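Local coordinates for putative endo-1,4-beta-xylanase (Bacteroides thetaiotaomicron VPI-5482, PDB 5MSX), which probably hydrolyses arabinofuranosidic linkages in the pectin of plant cell walls, as a calcium-binding member of glycoside hydrolase family 43, at residues A175-N178 / E179-T183; K426-S429 / P430-D433. All coordinates share one frame; numbering follows the deposited sequence.

Contacts 1 and 2 follow each other along the chain, neither nested nor crossing, and their centres lie about 38 Å apart. Contact 1, at 175-183, belongs to the family 43 catalytic part: it closes the turn by which the chain leaves strand 173-177, third strand of a four-stranded antiparallel sheet, and turns back toward strand 184-185. Contact 2, at 426-433, lies in the F5/8 type C part, where it closes no loop but marks a kink in strand 425-436 at a cis proline, across which H431 reaches back to K426 and C428. That strand pairs with strand 78-79 of the catalytic part, so contact 2 sits where the two parts meet, whereas contact 1 faces a second subunit.

Contact 1: residues A175-N178 / E179-T183; sequences AKLN and EDMIT
N178 and T183 close the turn through their backbones: N178 N donates to T183 O at 3.0 Å. N178 to M181 form a type I beta turn, in which M181 N reaches N178 O at 2.7 Å. M181 then adopts a left-handed backbone conformation (phi 66°), which swings the chain round toward T183.

D180 OD1 accepts from I182 N at 3.1 Å, approached from above the carboxylate plane, while D180 OD2 takes the hydroxyl of T183 OG1 at 2.6 Å on its syn side, close to the plane. T183 N adds a weak bond to OD1. A chi1 of 65° sets CG between the backbone N and the carbonyl carbon, turning this short acidic group toward its two clear donors, I182 N and T183 OG1. Replacing D180 by an alanine removes both oxygens and would probably leave I182 N and T183 OG1 without these acceptors, setting the threonine hydroxyl free to turn. A water bridges D180 OD2 and N178 OD1, donating to each. The asparagine amide lies close against the threonine, N178 OD1 being 3.1 Å from T183 CG2; threonine suits its place through the hydroxyl that bonds to D180 OD2.

The branch L177 CD2 makes an apolar contact with M181 CE at 4.1 Å, the two side chains crossing at about a right angle, and L177 CD1 lies against the T183 carbonyl oxygen. Y107 packs on L177 and hydrogen-bonds through its OH to M181 O, while N271 of the second subunit packs on D180 and T183.

The D180 carboxylate makes an Asx turn that overlaps the end of the type I turn, in a hairpin loop between antiparallel strands of one sheet, as in a blade of the family 43 beta-propeller.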
loop_
_atom_site.group_PDB
_atom_site.type_symbol
_atom_site.label_atom_id
_atom_site.label_comp_id
_atom_site.label_asym_id
_atom_site.label_seq_id
_atom_site.Cartn_x
_atom_site.Cartn_y
_atom_site.Cartn_z
ATOM N N ALA C 175 -18.213 1.766 5.726
ATOM C CA ALA C 175 -17.252 0.963 6.475
ATOM C C ALA C 175 -15.835 1.443 6.160
ATOM O O ALA C 175 -15.582 1.949 5.054
ATOM C CB ALA C 175 -17.396 -0.496 6.084
ATOM N N LYS C 176 -14.903 1.251 7.096
ATOM C CA LYS C 176 -13.484 1.472 6.798
ATOM C C LYS C 176 -12.987 0.503 5.729
ATOM O O LYS C 176 -13.526 -0.590 5.564
ATOM C CB LYS C 176 -12.611 1.347 8.043
ATOM C CG LYS C 176 -12.869 2.452 9.051
ATOM C CD LYS C 176 -11.925 2.356 10.239
ATOM C CE LYS C 176 -12.099 3.571 11.109
ATOM N NZ LYS C 176 -11.434 3.350 12.413
ATOM N N LEU C 177 -11.957 0.934 5.016
ATOM C CA LEU C 177 -11.292 0.152 4.004
ATOM C C LEU C 177 -9.838 0.002 4.451
ATOM O O LEU C 177 -9.210 0.968 4.908
ATOM C CB LEU C 177 -11.387 0.901 2.685
ATOM C CG LEU C 177 -11.155 0.228 1.346
ATOM C CD1 LEU C 177 -12.098 -0.977 1.138
ATOM C CD2 LEU C 177 -11.315 1.258 0.215
ATOM N N ASN C 178 -9.297 -1.204 4.333
ATOM C CA ASN C 178 -7.884 -1.457 4.700
ATOM C C ASN C 178 -6.896 -0.814 3.740
ATOM O O ASN C 178 -7.267 -0.435 2.633
ATOM C CB ASN C 178 -7.621 -2.969 4.794
ATOM C CG ASN C 178 -8.476 -3.648 5.849
ATOM O OD1 ASN C 178 -8.672 -4.855 5.824
ATOM N ND2 ASN C 178 -8.984 -2.877 6.780
ATOM N N GLU C 179 -5.622 -0.747 4.146
ATOM C CA GLU C 179 -4.555 -0.134 3.333
ATOM C C GLU C 179 -4.309 -0.829 2.020
ATOM O O GLU C 179 -3.863 -0.194 1.065
ATOM C CB GLU C 179 -3.209 -0.059 4.073
ATOM C CG GLU C 179 -3.264 0.592 5.446
ATOM C CD GLU C 179 -3.387 -0.441 6.549
ATOM O OE1 GLU C 179 -4.503 -1.002 6.716
ATOM O OE2 GLU C 179 -2.364 -0.704 7.227
ATOM N N ASP C 180 -4.585 -2.125 1.956
ATOM C CA ASP C 180 -4.607 -2.825 0.669
ATOM C C ASP C 180 -5.735 -2.310 -0.298
ATOM O O ASP C 180 -5.750 -2.688 -1.466
ATOM C CB ASP C 180 -4.696 -4.364 0.861
ATOM C CG ASP C 180 -6.017 -4.828 1.502
ATOM O OD1 ASP C 180 -6.965 -4.037 1.646
ATOM O OD2 ASP C 180 -6.104 -6.005 1.888
ATOM N N MET C 181 -6.684 -1.515 0.215
ATOM C CA MET C 181 -7.760 -0.877 -0.586
ATOM C C MET C 181 -8.778 -1.855 -1.217
ATOM O O MET C 181 -9.549 -1.473 -2.119
ATOM C CB MET C 181 -7.146 0.038 -1.660
ATOM C CG MET C 181 -6.307 1.172 -1.077
ATOM S SD MET C 181 -7.283 2.335 -0.087
ATOM C CE MET C 181 -8.117 3.152 -1.459
ATOM N N ILE C 182 -8.764 -3.118 -0.766
ATOM C CA ILE C 182 -9.667 -4.123 -1.286
ATOM C C ILE C 182 -10.433 -4.911 -0.224
ATOM O O ILE C 182 -11.324 -5.668 -0.556
ATOM C CB ILE C 182 -8.929 -5.051 -2.265
ATOM C CG1 ILE C 182 -7.856 -5.880 -1.578
ATOM C CG2 ILE C 182 -8.268 -4.230 -3.362
ATOM C CD1 ILE C 182 -7.147 -6.798 -2.554
ATOM N N THR C 183 -10.117 -4.707 1.041
ATOM C CA THR C 183 -10.680 -5.486 2.118
ATOM C C THR C 183 -11.508 -4.509 2.913
ATOM O O THR C 183 -10.968 -3.546 3.455
ATOM C CB THR C 183 -9.559 -6.040 3.024
ATOM O OG1 THR C 183 -8.609 -6.779 2.236
ATOM C CG2 THR C 183 -10.131 -6.921 4.115
HETATM O O HOH W 1 -6.054 -6.233 4.670
#

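Contact 2: residues K426-S429 / P430-D433. With EDO (1,2-ethanediol), chain B.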
loop_
_atom_site.group_PDB
_atom_site.type_symbol
_atom_site.label_atom_id
_atom_site.label_comp_id
_atom_site.label_asym_id
_atom_site.label_seq_id
_atom_site.Cartn_x
_atom_site.Cartn_y
_atom_site.Cartn_z
ATOM N N LYS C 426 -14.602 1.189 -35.441
ATOM C CA LYS C 426 -13.661 1.589 -34.410
ATOM C C LYS C 426 -14.474 2.225 -33.254
ATOM O O LYS C 426 -15.295 3.115 -33.492
ATOM C CB LYS C 426 -12.628 2.529 -35.007
ATOM C CG LYS C 426 -11.585 3.046 -34.034
ATOM C CD LYS C 426 -10.501 3.833 -34.760
ATOM C CE LYS C 426 -9.726 4.769 -33.845
ATOM N NZ LYS C 426 -9.445 4.183 -32.504
ATOM N N MET C 427 -14.253 1.716 -32.035
ATOM C CA MET C 427 -15.023 2.053 -30.850
ATOM C C MET C 427 -14.303 3.205 -30.147
ATOM O O MET C 427 -13.489 2.986 -29.247
ATOM C CB MET C 427 -15.175 0.834 -29.912
ATOM C CG MET C 427 -16.263 -0.180 -30.270
ATOM S SD MET C 427 -16.050 -1.251 -31.733
ATOM C CE MET C 427 -14.585 -2.180 -31.254
ATOM N N CYS C 428 -14.584 4.427 -30.591
ATOM C CA CYS C 428 -13.950 5.608 -30.049
ATOM C C CYS C 428 -14.869 6.812 -30.282
ATOM O O CYS C 428 -15.894 6.665 -30.900
ATOM C CB CYS C 428 -12.596 5.805 -30.715
ATOM S SG CYS C 428 -12.678 6.346 -32.441
ATOM N N SER C 429 -14.536 7.978 -29.749
ATOM C CA SER C 429 -15.217 9.235 -30.122
ATOM C C SER C 429 -14.331 10.386 -29.708
ATOM O O SER C 429 -13.763 10.320 -28.645
ATOM C CB SER C 429 -16.591 9.398 -29.439
ATOM O OG SER C 429 -17.327 10.446 -30.074
ATOM N N PRO C 430 -14.174 11.424 -30.508
ATOM C CA PRO C 430 -14.735 11.535 -31.843
ATOM C C PRO C 430 -13.976 10.701 -32.886
ATOM O O PRO C 430 -12.926 10.127 -32.591
ATOM C CB PRO C 430 -14.620 13.018 -32.133
ATOM C CG PRO C 430 -13.411 13.466 -31.337
ATOM C CD PRO C 430 -13.300 12.549 -30.159
ATOM N N HIS C 431 -14.546 10.591 -34.081
ATOM C CA HIS C 431 -13.813 10.101 -35.260
ATOM C C HIS C 431 -13.235 11.271 -36.012
ATOM O O HIS C 431 -13.986 12.123 -36.503
ATOM C CB HIS C 431 -14.744 9.310 -36.147
ATOM C CG HIS C 431 -14.880 7.900 -35.725
ATOM N ND1 HIS C 431 -15.832 7.476 -34.824
ATOM C CD2 HIS C 431 -14.150 6.812 -36.049
ATOM C CE1 HIS C 431 -15.691 6.172 -34.637
ATOM N NE2 HIS C 431 -14.684 5.750 -35.371
ATOM N N THR C 432 -11.905 11.328 -36.078
ATOM C CA THR C 432 -11.175 12.467 -36.617
ATOM C C THR C 432 -10.547 12.094 -37.971
ATOM O O THR C 432 -9.945 11.048 -38.096
ATOM C CB THR C 432 -10.087 12.945 -35.629
ATOM O OG1 THR C 432 -10.709 13.450 -34.441
ATOM C CG2 THR C 432 -9.259 14.092 -36.214
ATOM N N ASP C 433 -10.712 12.945 -38.976
ATOM C CA ASP C 433 -10.129 12.709 -40.310
ATOM C C ASP C 433 -9.456 13.987 -40.768
ATOM O O ASP C 433 -10.108 15.028 -40.893
ATOM C CB ASP C 433 -11.197 12.314 -41.336
ATOM C CG ASP C 433 -11.823 10.986 -41.037
ATOM O OD1 ASP C 433 -11.142 9.948 -41.169
ATOM O OD2 ASP C 433 -13.010 10.969 -40.665
HETATM C C1 EDO B . -18.518 7.802 -32.068
HETATM O O1 EDO B . -18.074 9.093 -32.485
HETATM C C2 EDO B . -18.050 6.590 -32.886
HETATM O O2 EDO B . -18.430 5.272 -32.461
#
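S429 and P430 are joined by a cis peptide bond, which brings their CA atoms to 2.9 Å and kinks strand 425-436. Proline suits the place because its ring narrows the energy gap between cis and trans. Beyond the kink the H431 side chain reaches back beside K426 and C428.

The histidine ring is met by the sulfur of C428 over one face: SG stands 3.8 Å from the ring centroid and 18° off its normal, displaced toward the rim, with NE2 its nearest ring atom. This sulfur-aromatic contact suits a polarisable thiol and depends on the cysteine torsion (chi1 72°), which sets SG between backbone N and carbonyl carbon. The flat ring offers its edge as well: in its plane, K426 O comes within 3.3 Å of H431 CE1. The methylene K426 CB also lies near NE2, whereas the rest of the lysine runs off toward D79, with which NZ makes a long, weak ion pair. The hydroxyl of S429, OG anti to the backbone N (chi1 -166°), is small enough to accept from O1 of a bound 1,2-ethanediol at 2.9 Å. That molecule, probably from the crystallisation liquor, is also held by F396 N, P399 O and H403 ND1.

Y405 meets the histidine ring with its own at a steep angle. Before the kink, M427 pairs through its backbone with G80, just after strand 78-79 of the catalytic part, and S429 with F78 within it; after it, H431 and D433 pair with I394 and S392 of strand 386-396 in the F5/8 type C part.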